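Local atomic coordinates of unsaturated glucuronyl hydrolase (Streptococcus agalactiae, PDB entry 2ZZR), a protein that hydrolyses unsaturated hyaluronate, chondroitin and heparin disaccharides, releasing the 4-deoxy-4,5-didehydro uronic acid from either (1->3) or (1->4) glycosidic bonds. Residues I26-E29 / E30-K34; S99-N102 / R103-N106; I108-H112 / H113-F117; T337-R340 / S341-E344. All blocks are in the same frame, centred on the assembly; numbering follows the deposited sequence.

Contact 1 (I26-E29 / E30-K34); sequences IEVE and EAIEK
Val28 and Ile32 meet one turn apart on the amphipathic alpha-helix 25-46, part of the alpha-barrel of this family 88 glycosyl hydrolase. Val28 CG1 lies 4.0 Å from Ile32 CD1, the two branched chains crossing at a slant. Ile32 puts CG1 beside its own backbone N (chi1 -69°), which lays that methylene 3.3 Å from Val28 O, the same carbonyl that accepts the Ile32 N-H. This is the tight side of the helix. Ala31 suits it because a single methyl lets helix 376-390 come close, through Tyr382 and Leu386, while Ile32 reaches Leu386, Tyr390 and Tyr83.

The solvent side is looser and acidic. Glu30 runs obliquely across the exposed Ile26, and its OE2 lies 3.7 Å from both Ile26 CG1 and Ile26 CD1, a carboxylate oxygen against aliphatic carbon. Glu29 and Glu33, both partly exposed, are extended beyond CG, and their like charges stay apart, OE1 of Glu29 lying 4.9 Å from OE2 of Glu33. Glu29 OE2 is hydrogen-bonded to Tyr390 OH and Glu33 OE2 to Tyr83 OH. A water spans the gap, donating to both carboxylates; it sits 2.7 Å from Glu33 OE1, but its bond to Glu29 OE1 is weak at 3.3 Å.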
loop_
_atom_site.group_PDB
_atom_site.type_symbol
_atom_site.label_atom_id
_atom_site.label_comp_id
_atom_site.label_asym_id
_atom_site.label_seq_id
_atom_site.Cartn_x
_atom_site.Cartn_y
_atom_site.Cartn_z
ATOM N N ILE A 26 11.483 22.582 -3.793
ATOM C CA ILE A 26 12.052 22.852 -2.470
ATOM C C ILE A 26 11.173 22.326 -1.336
ATOM O O ILE A 26 11.691 21.812 -0.349
ATOM C CB ILE A 26 12.439 24.358 -2.258
ATOM C CG1 ILE A 26 13.271 24.530 -0.982
ATOM C CG2 ILE A 26 11.215 25.254 -2.220
ATOM C CD1 ILE A 26 14.605 23.807 -1.013
ATOM N N GLU A 27 9.854 22.424 -1.493
ATOM C CA GLU A 27 8.922 21.920 -0.475
ATOM C C GLU A 27 9.053 20.405 -0.309
ATOM O O GLU A 27 9.163 19.901 0.815
ATOM C CB GLU A 27 7.480 22.308 -0.800
ATOM C CG GLU A 27 7.155 23.782 -0.530
ATOM C CD GLU A 27 5.775 24.180 -1.013
ATOM O OE1 GLU A 27 5.372 23.751 -2.116
ATOM O OE2 GLU A 27 5.087 24.930 -0.291
ATOM N N VAL A 28 9.062 19.687 -1.430
ATOM C CA VAL A 28 9.218 18.231 -1.407
ATOM C C VAL A 28 10.619 17.826 -0.930
ATOM O O VAL A 28 10.774 16.899 -0.126
ATOM C CB VAL A 28 8.854 17.599 -2.782
ATOM C CG1 VAL A 28 9.150 16.101 -2.802
ATOM C CG2 VAL A 28 7.381 17.858 -3.093
ATOM N N GLU A 29 11.633 18.548 -1.406
ATOM C CA GLU A 29 13.024 18.318 -1.017
ATOM C C GLU A 29 13.212 18.422 0.498
ATOM O O GLU A 29 13.864 17.576 1.109
ATOM C CB GLU A 29 13.897 19.360 -1.694
ATOM C CG GLU A 29 15.294 18.940 -2.001
ATOM C CD GLU A 29 15.949 19.931 -2.940
ATOM O OE1 GLU A 29 16.141 21.094 -2.524
ATOM O OE2 GLU A 29 16.249 19.557 -4.089
ATOM N N GLU A 30 12.637 19.464 1.088
ATOM C CA GLU A 30 12.737 19.693 2.531
ATOM C C GLU A 30 11.986 18.631 3.346
ATOM O O GLU A 30 12.458 18.216 4.414
ATOM C CB GLU A 30 12.310 21.119 2.890
ATOM C CG GLU A 30 13.369 22.143 2.452
ATOM C CD GLU A 30 13.053 23.585 2.811
ATOM O OE1 GLU A 30 11.930 23.882 3.270
ATOM O OE2 GLU A 30 13.947 24.437 2.611
ATOM N N ALA A 31 10.846 18.175 2.823
ATOM C CA ALA A 31 10.102 17.062 3.439
ATOM C C ALA A 31 10.910 15.763 3.405
ATOM O O ALA A 31 10.947 15.011 4.394
ATOM C CB ALA A 31 8.741 16.880 2.763
ATOM N N ILE A 32 11.558 15.498 2.270
ATOM C CA ILE A 32 12.421 14.329 2.131
ATOM C C ILE A 32 13.585 14.403 3.118
ATOM O O ILE A 32 13.905 13.420 3.798
ATOM C CB ILE A 32 12.969 14.171 0.688
ATOM C CG1 ILE A 32 11.839 13.783 -0.276
ATOM C CG2 ILE A 32 14.072 13.121 0.642
ATOM C CD1 ILE A 32 12.242 13.806 -1.757
ATOM N N GLU A 33 14.210 15.576 3.199
ATOM C CA GLU A 33 15.363 15.741 4.075
ATOM C C GLU A 33 15.006 15.583 5.554
ATOM O O GLU A 33 15.761 14.960 6.298
ATOM C CB GLU A 33 16.086 17.058 3.779
ATOM C CG GLU A 33 16.939 16.959 2.519
ATOM C CD GLU A 33 17.411 18.298 1.977
ATOM O OE1 GLU A 33 17.018 19.358 2.514
ATOM O OE2 GLU A 33 18.175 18.282 0.989
ATOM N N LYS A 34 13.843 16.099 5.958
ATOM C CA LYS A 34 13.342 15.924 7.327
ATOM C C LYS A 34 13.079 14.441 7.632
ATOM O O LYS A 34 13.427 13.954 8.708
ATOM C CB LYS A 34 12.087 16.770 7.572
ATOM C CG LYS A 34 11.657 16.862 9.049
ATOM C CD LYS A 34 10.504 17.833 9.265
ATOM C CE LYS A 34 9.193 17.291 8.715
ATOM N NZ LYS A 34 8.030 18.116 9.120
HETATM O O HOH W 1 16.712 21.424 0.735
#

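Contact 2 (S99-N102 / R103-N106); sequences SFLN and RINN
Asn102 O takes two N-H donors from Asn106 where helix 87-105 runs out at its C-terminal end. The backbone N of Asn106 lies 3.0 Å from Asn102 O and continues the helical pattern, while Asn106 ND2, 3.2 Å from the same oxygen, adds a more bent bond (139° at the hydrogen). The two donors come from opposite faces of the carbonyl plane. Asn106 can do this because CG stands beside its own backbone N (chi1 -71°), which turns the short amide back over the last turn. Asparagine suits such an end, being both small and a donor.

One turn earlier, Arg103 N bonds to Ser99 O at 2.9 Å. The Arg103 side chain then runs fully extended away from the turn, its guanidinium held by Ile108 O, Ala109 O, Glu67 O and Asn65 OD1, acceptors that satisfy the several N-H groups of this buried arginine.

Packing completes the turn. Ile104 CG2, set between its backbone N and carbonyl carbon, lies 3.4 Å from Leu101 O, while Phe100 meets Tyr119 of helix 115-130 edge to face. Asn105 OD1 is held by Lys141 NZ, and Leu101 lays CD1 3.8 Å from Asn105 ND2.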
loop_
_atom_site.group_PDB
_atom_site.type_symbol
_atom_site.label_atom_id
_atom_site.label_comp_id
_atom_site.label_asym_id
_atom_site.label_seq_id
_atom_site.Cartn_x
_atom_site.Cartn_y
_atom_site.Cartn_z
ATOM N N SER A 99 18.539 -11.072 5.428
ATOM C CA SER A 99 17.583 -11.543 6.430
ATOM C C SER A 99 16.297 -12.054 5.778
ATOM O O SER A 99 15.767 -13.093 6.171
ATOM C CB SER A 99 17.265 -10.433 7.435
ATOM O OG SER A 99 16.244 -10.825 8.341
ATOM N N PHE A 100 15.788 -11.319 4.789
ATOM C CA PHE A 100 14.614 -11.775 4.035
ATOM C C PHE A 100 14.883 -13.069 3.267
ATOM O O PHE A 100 14.023 -13.942 3.190
ATOM C CB PHE A 100 14.084 -10.668 3.111
ATOM C CG PHE A 100 13.329 -9.593 3.839
ATOM C CD1 PHE A 100 13.894 -8.340 4.043
ATOM C CD2 PHE A 100 12.052 -9.839 4.337
ATOM C CE1 PHE A 100 13.205 -7.342 4.725
ATOM C CE2 PHE A 100 11.353 -8.854 5.024
ATOM C CZ PHE A 100 11.928 -7.601 5.221
ATOM N N LEU A 101 16.082 -13.194 2.705
ATOM C CA LEU A 101 16.489 -14.433 2.056
ATOM C C LEU A 101 16.503 -15.589 3.059
ATOM O O LEU A 101 16.026 -16.685 2.757
ATOM C CB LEU A 101 17.859 -14.273 1.384
ATOM C CG LEU A 101 18.396 -15.442 0.541
ATOM C CD1 LEU A 101 17.347 -16.078 -0.377
ATOM C CD2 LEU A 101 19.602 -14.985 -0.268
ATOM N N ASN A 102 17.039 -15.338 4.251
ATOM C CA ASN A 102 17.003 -16.339 5.322
ATOM C C ASN A 102 15.570 -16.737 5.687
ATOM O O ASN A 102 15.264 -17.921 5.876
ATOM C CB ASN A 102 17.729 -15.834 6.568
ATOM C CG ASN A 102 17.664 -16.828 7.720
ATOM O OD1 ASN A 102 16.826 -16.709 8.615
ATOM N ND2 ASN A 102 18.530 -17.831 7.680
ATOM N N ARG A 103 14.701 -15.732 5.778
ATOM C CA ARG A 103 13.304 -15.936 6.160
ATOM C C ARG A 103 12.547 -16.847 5.186
ATOM O O ARG A 103 11.781 -17.720 5.614
ATOM C CB ARG A 103 12.594 -14.587 6.322
ATOM C CG ARG A 103 11.192 -14.705 6.901
ATOM C CD ARG A 103 10.587 -13.351 7.188
ATOM N NE ARG A 103 9.199 -13.480 7.632
ATOM C CZ ARG A 103 8.406 -12.461 7.944
ATOM N NH1 ARG A 103 8.850 -11.206 7.883
ATOM N NH2 ARG A 103 7.157 -12.698 8.326
ATOM N N ILE A 104 12.756 -16.655 3.884
ATOM C CA ILE A 104 12.089 -17.508 2.894
ATOM C C ILE A 104 12.742 -18.897 2.787
ATOM O O ILE A 104 12.043 -19.907 2.680
ATOM C CB ILE A 104 11.886 -16.802 1.502
ATOM C CG1 ILE A 104 11.107 -17.696 0.530
ATOM C CG2 ILE A 104 13.210 -16.354 0.882
ATOM C CD1 ILE A 104 9.665 -17.949 0.924
ATOM N N ASN A 105 14.073 -18.938 2.846
ATOM C CA ASN A 105 14.802 -20.206 2.821
ATOM C C ASN A 105 14.313 -21.151 3.910
ATOM O O ASN A 105 14.155 -22.354 3.680
ATOM C CB ASN A 105 16.310 -19.967 2.950
ATOM C CG ASN A 105 16.960 -19.619 1.625
ATOM O OD1 ASN A 105 16.361 -19.793 0.561
ATOM N ND2 ASN A 105 18.202 -19.145 1.678
ATOM N N ASN A 106 14.045 -20.583 5.081
ATOM C CA ASN A 106 13.601 -21.339 6.244
ATOM C C ASN A 106 12.096 -21.286 6.488
ATOM O O ASN A 106 11.612 -21.803 7.500
ATOM C CB ASN A 106 14.363 -20.862 7.474
ATOM C CG ASN A 106 15.808 -21.289 7.447
ATOM O OD1 ASN A 106 16.110 -22.482 7.498
ATOM N ND2 ASN A 106 16.714 -20.323 7.346
#

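Contact 3 (I108-H112 / H113-F117); sequences IALDH and HDLGF
His112 turns its ring edge to the backbone of the next helix start: Asp114 N lies in the ring plane, 3.1 Å from His112 CD2, with no hydrogen bond between the segments anywhere. So close an approach of a carbon to an amide nitrogen leaves the assignment of the ring's carbon and nitrogen atoms doubtful. The ring gets there because CG stands between the backbone N and the carbonyl carbon (chi1 54°), folding the imidazole back over the chain. CD2 also meets Asp114 CB at 3.5 Å, and the ring and carboxylate planes are 44° apart. As modelled, the buried NE2 has no partner, which fits the same doubt. Leu110 C lies 3.8 Å above one face of the His112 ring, toward its rim; Leu110 is the first residue of the inverse gamma turn centred on Asp111.

Leu115 adds the apolar part. Its CD2 lies 3.2 Å from His112 O and its CD1 3.9 Å from Leu110 CD2, the two leucines crossing at about a right angle; branched, apolar chains suit this buried corner.

Asp114, the likely nucleophile, follows at the N-cap position; its carboxylate makes no capping bond. His113 NE2 bonds to Asp174 OD2, linking this loop to the other probable catalytic aspartate. The loop leads from helix 87-105 into helix 115-130: Leu115 packs on helix 133-147, Leu110 on Leu118 and Tyr119 of helix 115-130, and Asp114 borders Asn178 of helix 175-178.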
loop_
_atom_site.group_PDB
_atom_site.type_symbol
_atom_site.label_atom_id
_atom_site.label_comp_id
_atom_site.label_asym_id
_atom_site.label_seq_id
_atom_site.Cartn_x
_atom_site.Cartn_y
_atom_site.Cartn_z
ATOM N N ILE A 108 9.969 -19.070 7.506
ATOM C CA ILE A 108 9.628 -18.524 8.816
ATOM C C ILE A 108 8.542 -17.459 8.702
ATOM O O ILE A 108 8.737 -16.436 8.039
ATOM C CB ILE A 108 10.870 -17.915 9.511
ATOM C CG1 ILE A 108 11.934 -18.993 9.740
ATOM C CG2 ILE A 108 10.479 -17.224 10.831
ATOM C CD1 ILE A 108 13.317 -18.439 10.031
ATOM N N ALA A 109 7.407 -17.707 9.359
ATOM C CA ALA A 109 6.307 -16.745 9.464
ATOM C C ALA A 109 5.814 -16.219 8.108
ATOM O O ALA A 109 5.631 -15.011 7.927
ATOM C CB ALA A 109 6.699 -15.581 10.394
ATOM N N LEU A 110 5.597 -17.130 7.164
ATOM C CA LEU A 110 5.196 -16.733 5.809
ATOM C C LEU A 110 3.929 -17.423 5.283
ATOM O O LEU A 110 3.683 -17.439 4.074
ATOM C CB LEU A 110 6.367 -16.914 4.833
ATOM C CG LEU A 110 7.580 -15.992 5.023
ATOM C CD1 LEU A 110 8.699 -16.388 4.070
ATOM C CD2 LEU A 110 7.216 -14.514 4.832
ATOM N N ASP A 111 3.111 -17.960 6.189
ATOM C CA ASP A 111 1.872 -18.630 5.782
ATOM C C ASP A 111 0.711 -17.649 5.736
ATOM O O ASP A 111 -0.227 -17.709 6.534
ATOM C CB ASP A 111 1.588 -19.828 6.687
ATOM C CG ASP A 111 2.733 -20.797 6.707
ATOM O OD1 ASP A 111 3.281 -21.040 7.806
ATOM O OD2 ASP A 111 3.123 -21.276 5.615
ATOM N N HIS A 112 0.813 -16.727 4.782
ATOM C CA HIS A 112 -0.153 -15.663 4.586
ATOM C C HIS A 112 0.106 -15.097 3.184
ATOM O O HIS A 112 0.974 -15.598 2.458
ATOM C CB HIS A 112 -0.009 -14.589 5.672
ATOM C CG HIS A 112 1.376 -14.034 5.791
ATOM N ND1 HIS A 112 2.217 -14.335 6.842
ATOM C CD2 HIS A 112 2.076 -13.211 4.975
ATOM C CE1 HIS A 112 3.369 -13.710 6.675
ATOM N NE2 HIS A 112 3.312 -13.025 5.548
ATOM N N HIS A 113 -0.645 -14.072 2.807
ATOM C CA HIS A 113 -0.593 -13.538 1.450
ATOM C C HIS A 113 0.233 -12.252 1.355
ATOM O O HIS A 113 0.266 -11.612 0.298
ATOM C CB HIS A 113 -2.016 -13.257 0.963
ATOM C CG HIS A 113 -2.708 -12.187 1.746
ATOM N ND1 HIS A 113 -3.236 -12.406 3.002
ATOM C CD2 HIS A 113 -2.915 -10.876 1.474
ATOM C CE1 HIS A 113 -3.767 -11.284 3.454
ATOM N NE2 HIS A 113 -3.588 -10.341 2.545
ATOM N N ASP A 114 0.886 -11.867 2.454
ATOM C CA ASP A 114 1.623 -10.596 2.505
ATOM C C ASP A 114 3.087 -10.691 2.056
ATOM O O ASP A 114 3.928 -9.880 2.467
ATOM C CB ASP A 114 1.495 -9.951 3.894
ATOM C CG ASP A 114 0.086 -9.468 4.184
ATOM O OD1 ASP A 114 -0.547 -8.868 3.291
ATOM O OD2 ASP A 114 -0.390 -9.685 5.318
ATOM N N LEU A 115 3.371 -11.663 1.190
ATOM C CA LEU A 115 4.719 -11.866 0.637
ATOM C C LEU A 115 5.207 -10.653 -0.163
ATOM O O LEU A 115 6.399 -10.331 -0.152
ATOM C CB LEU A 115 4.767 -13.134 -0.231
ATOM C CG LEU A 115 5.020 -14.498 0.436
ATOM C CD1 LEU A 115 6.411 -14.564 1.058
ATOM C CD2 LEU A 115 3.960 -14.831 1.474
ATOM N N GLY A 116 4.277 -9.984 -0.841
ATOM C CA GLY A 116 4.589 -8.788 -1.618
ATOM C C GLY A 116 4.965 -7.605 -0.747
ATOM O O GLY A 116 5.984 -6.959 -0.984
ATOM N N PHE A 117 4.158 -7.315 0.271
ATOM C CA PHE A 117 4.505 -6.264 1.233
ATOM C C PHE A 117 5.895 -6.495 1.826
ATOM O O PHE A 117 6.649 -5.544 2.049
ATOM C CB PHE A 117 3.498 -6.201 2.387
ATOM C CG PHE A 117 2.188 -5.530 2.042
ATOM C CD1 PHE A 117 0.998 -6.013 2.576
ATOM C CD2 PHE A 117 2.143 -4.403 1.225
ATOM C CE1 PHE A 117 -0.220 -5.395 2.284
ATOM C CE2 PHE A 117 0.928 -3.777 0.930
ATOM C CZ PHE A 117 -0.251 -4.273 1.465
#

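Contact 4 (T337-R340 / S341-E344); sequences TMLR and SLIE
Arg340 and Glu344 lie side by side one helical turn apart and join in a salt bridge, Arg340 NH1 to Glu344 OE2 at 2.9 Å. The oxygen sits in the guanidinium plane, at its edge, but the nitrogen approaches from above the carboxylate plane, and the two groups are turned 61° against each other. A bend at chi3 of Arg340 (-68°) brings the guanidinium round to the acid, while Arg340 CG lies against the carboxylate, 3.5 Å from Glu344 CD.

Beneath them, Glu344 N donates to Arg340 O at 2.8 Å, so the same residue pair is bonded through main chain and side chain alike. Further direct partners hold the guanidinium: NH1 also bridges to Glu27 OE2, and NH2 bonds to Arg21 O, which probably limits how far the group can turn. Long, flexible arginine suits a place with several acceptors.

Away from the charges, Leu339 CG meets Ile343 CD1 at 4.1 Å; both side chains continue onto helix 376-390. Leu342 and Met338 instead face helix 304-318, and Ser341 OG reaches Asp285 O. The i to i+4 arginine-glutamate bridge is a common feature of alpha-helices; the apolar residues facing helices 376-390 and 304-318 make helix 328-346 an amphipathic member of the alpha-barrel.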
loop_
_atom_site.group_PDB
_atom_site.type_symbol
_atom_site.label_atom_id
_atom_site.label_comp_id
_atom_site.label_asym_id
_atom_site.label_seq_id
_atom_site.Cartn_x
_atom_site.Cartn_y
_atom_site.Cartn_z
ATOM N N THR A 337 -2.634 18.459 -2.997
ATOM C CA THR A 337 -3.261 18.987 -1.784
ATOM C C THR A 337 -3.114 18.008 -0.619
ATOM O O THR A 337 -2.775 18.407 0.500
ATOM C CB THR A 337 -4.760 19.294 -1.999
ATOM O OG1 THR A 337 -4.938 19.990 -3.238
ATOM C CG2 THR A 337 -5.301 20.152 -0.864
ATOM N N MET A 338 -3.368 16.730 -0.899
ATOM C CA MET A 338 -3.285 15.666 0.097
ATOM C C MET A 338 -1.856 15.513 0.612
ATOM O O MET A 338 -1.625 15.468 1.822
ATOM C CB MET A 338 -3.801 14.353 -0.498
ATOM C CG MET A 338 -5.288 14.393 -0.890
ATOM S SD MET A 338 -5.727 13.133 -2.114
ATOM C CE MET A 338 -5.848 11.709 -1.044
ATOM N N LEU A 339 -0.894 15.457 -0.309
ATOM C CA LEU A 339 0.504 15.338 0.079
ATOM C C LEU A 339 0.985 16.584 0.830
ATOM O O LEU A 339 1.740 16.469 1.801
ATOM C CB LEU A 339 1.393 15.036 -1.133
ATOM C CG LEU A 339 2.869 14.689 -0.875
ATOM C CD1 LEU A 339 3.064 13.565 0.164
ATOM C CD2 LEU A 339 3.559 14.332 -2.181
ATOM N N ARG A 340 0.550 17.763 0.382
ATOM C CA ARG A 340 0.885 19.010 1.082
ATOM C C ARG A 340 0.444 18.943 2.545
ATOM O O ARG A 340 1.223 19.261 3.443
ATOM C CB ARG A 340 0.258 20.233 0.409
ATOM C CG ARG A 340 0.576 21.538 1.152
ATOM C CD ARG A 340 -0.026 22.768 0.493
ATOM N NE ARG A 340 0.583 23.075 -0.803
ATOM C CZ ARG A 340 1.801 23.590 -0.971
ATOM N NH1 ARG A 340 2.576 23.859 0.073
ATOM N NH2 ARG A 340 2.251 23.835 -2.195
ATOM N N SER A 341 -0.800 18.522 2.772
ATOM C CA SER A 341 -1.320 18.379 4.131
ATOM C C SER A 341 -0.506 17.385 4.960
ATOM O O SER A 341 -0.209 17.647 6.127
ATOM C CB SER A 341 -2.791 17.983 4.123
ATOM O OG SER A 341 -3.599 19.094 3.787
ATOM N N LEU A 342 -0.129 16.255 4.358
ATOM C CA LEU A 342 0.708 15.292 5.067
ATOM C C LEU A 342 2.033 15.929 5.497
ATOM O O LEU A 342 2.433 15.822 6.659
ATOM C CB LEU A 342 0.942 14.029 4.229
ATOM C CG LEU A 342 -0.274 13.136 3.964
ATOM C CD1 LEU A 342 0.140 11.942 3.125
ATOM C CD2 LEU A 342 -0.947 12.665 5.262
ATOM N N ILE A 343 2.691 16.611 4.560
ATOM C CA ILE A 343 3.974 17.254 4.820
ATOM C C ILE A 343 3.846 18.315 5.914
ATOM O O ILE A 343 4.644 18.342 6.859
ATOM C CB ILE A 343 4.548 17.917 3.532
ATOM C CG1 ILE A 343 4.960 16.853 2.512
ATOM C CG2 ILE A 343 5.748 18.813 3.867
ATOM C CD1 ILE A 343 5.150 17.403 1.099
ATOM N N GLU A 344 2.835 19.168 5.785
ATOM C CA GLU A 344 2.742 20.381 6.602
ATOM C C GLU A 344 2.082 20.169 7.962
ATOM O O GLU A 344 2.327 20.937 8.900
ATOM C CB GLU A 344 2.003 21.484 5.840
ATOM C CG GLU A 344 2.751 22.004 4.617
ATOM C CD GLU A 344 2.021 23.126 3.897
ATOM O OE1 GLU A 344 0.871 23.448 4.266
ATOM O OE2 GLU A 344 2.606 23.685 2.943
#

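How the contacts relate
The four contacts form two touching pairs, and contact 3 lies across the chain's centre from contacts 1 and 4. Contacts 1 and 4 have centres about 12 Å apart and are joined by the salt bridge between Glu27 OE2 and Arg340 NH1, 2.8 Å, with Ala31 CB against Ile343 CG2 at 3.7 Å. Contacts 2 and 3 lie about 11 Å apart, centre to centre: Arg103 O probably accepts a bond from Ile108 N at 2.9 Å, and Ile104 CD1 packs on Leu110 CD1. Contact 3 carries the probable nucleophile Asp114, and the side chain of Arg103 is about 8 Å from that of Asp114. Contacts 1 and 3 are about 33 Å apart between centres, and contact 1 lies away from the active site.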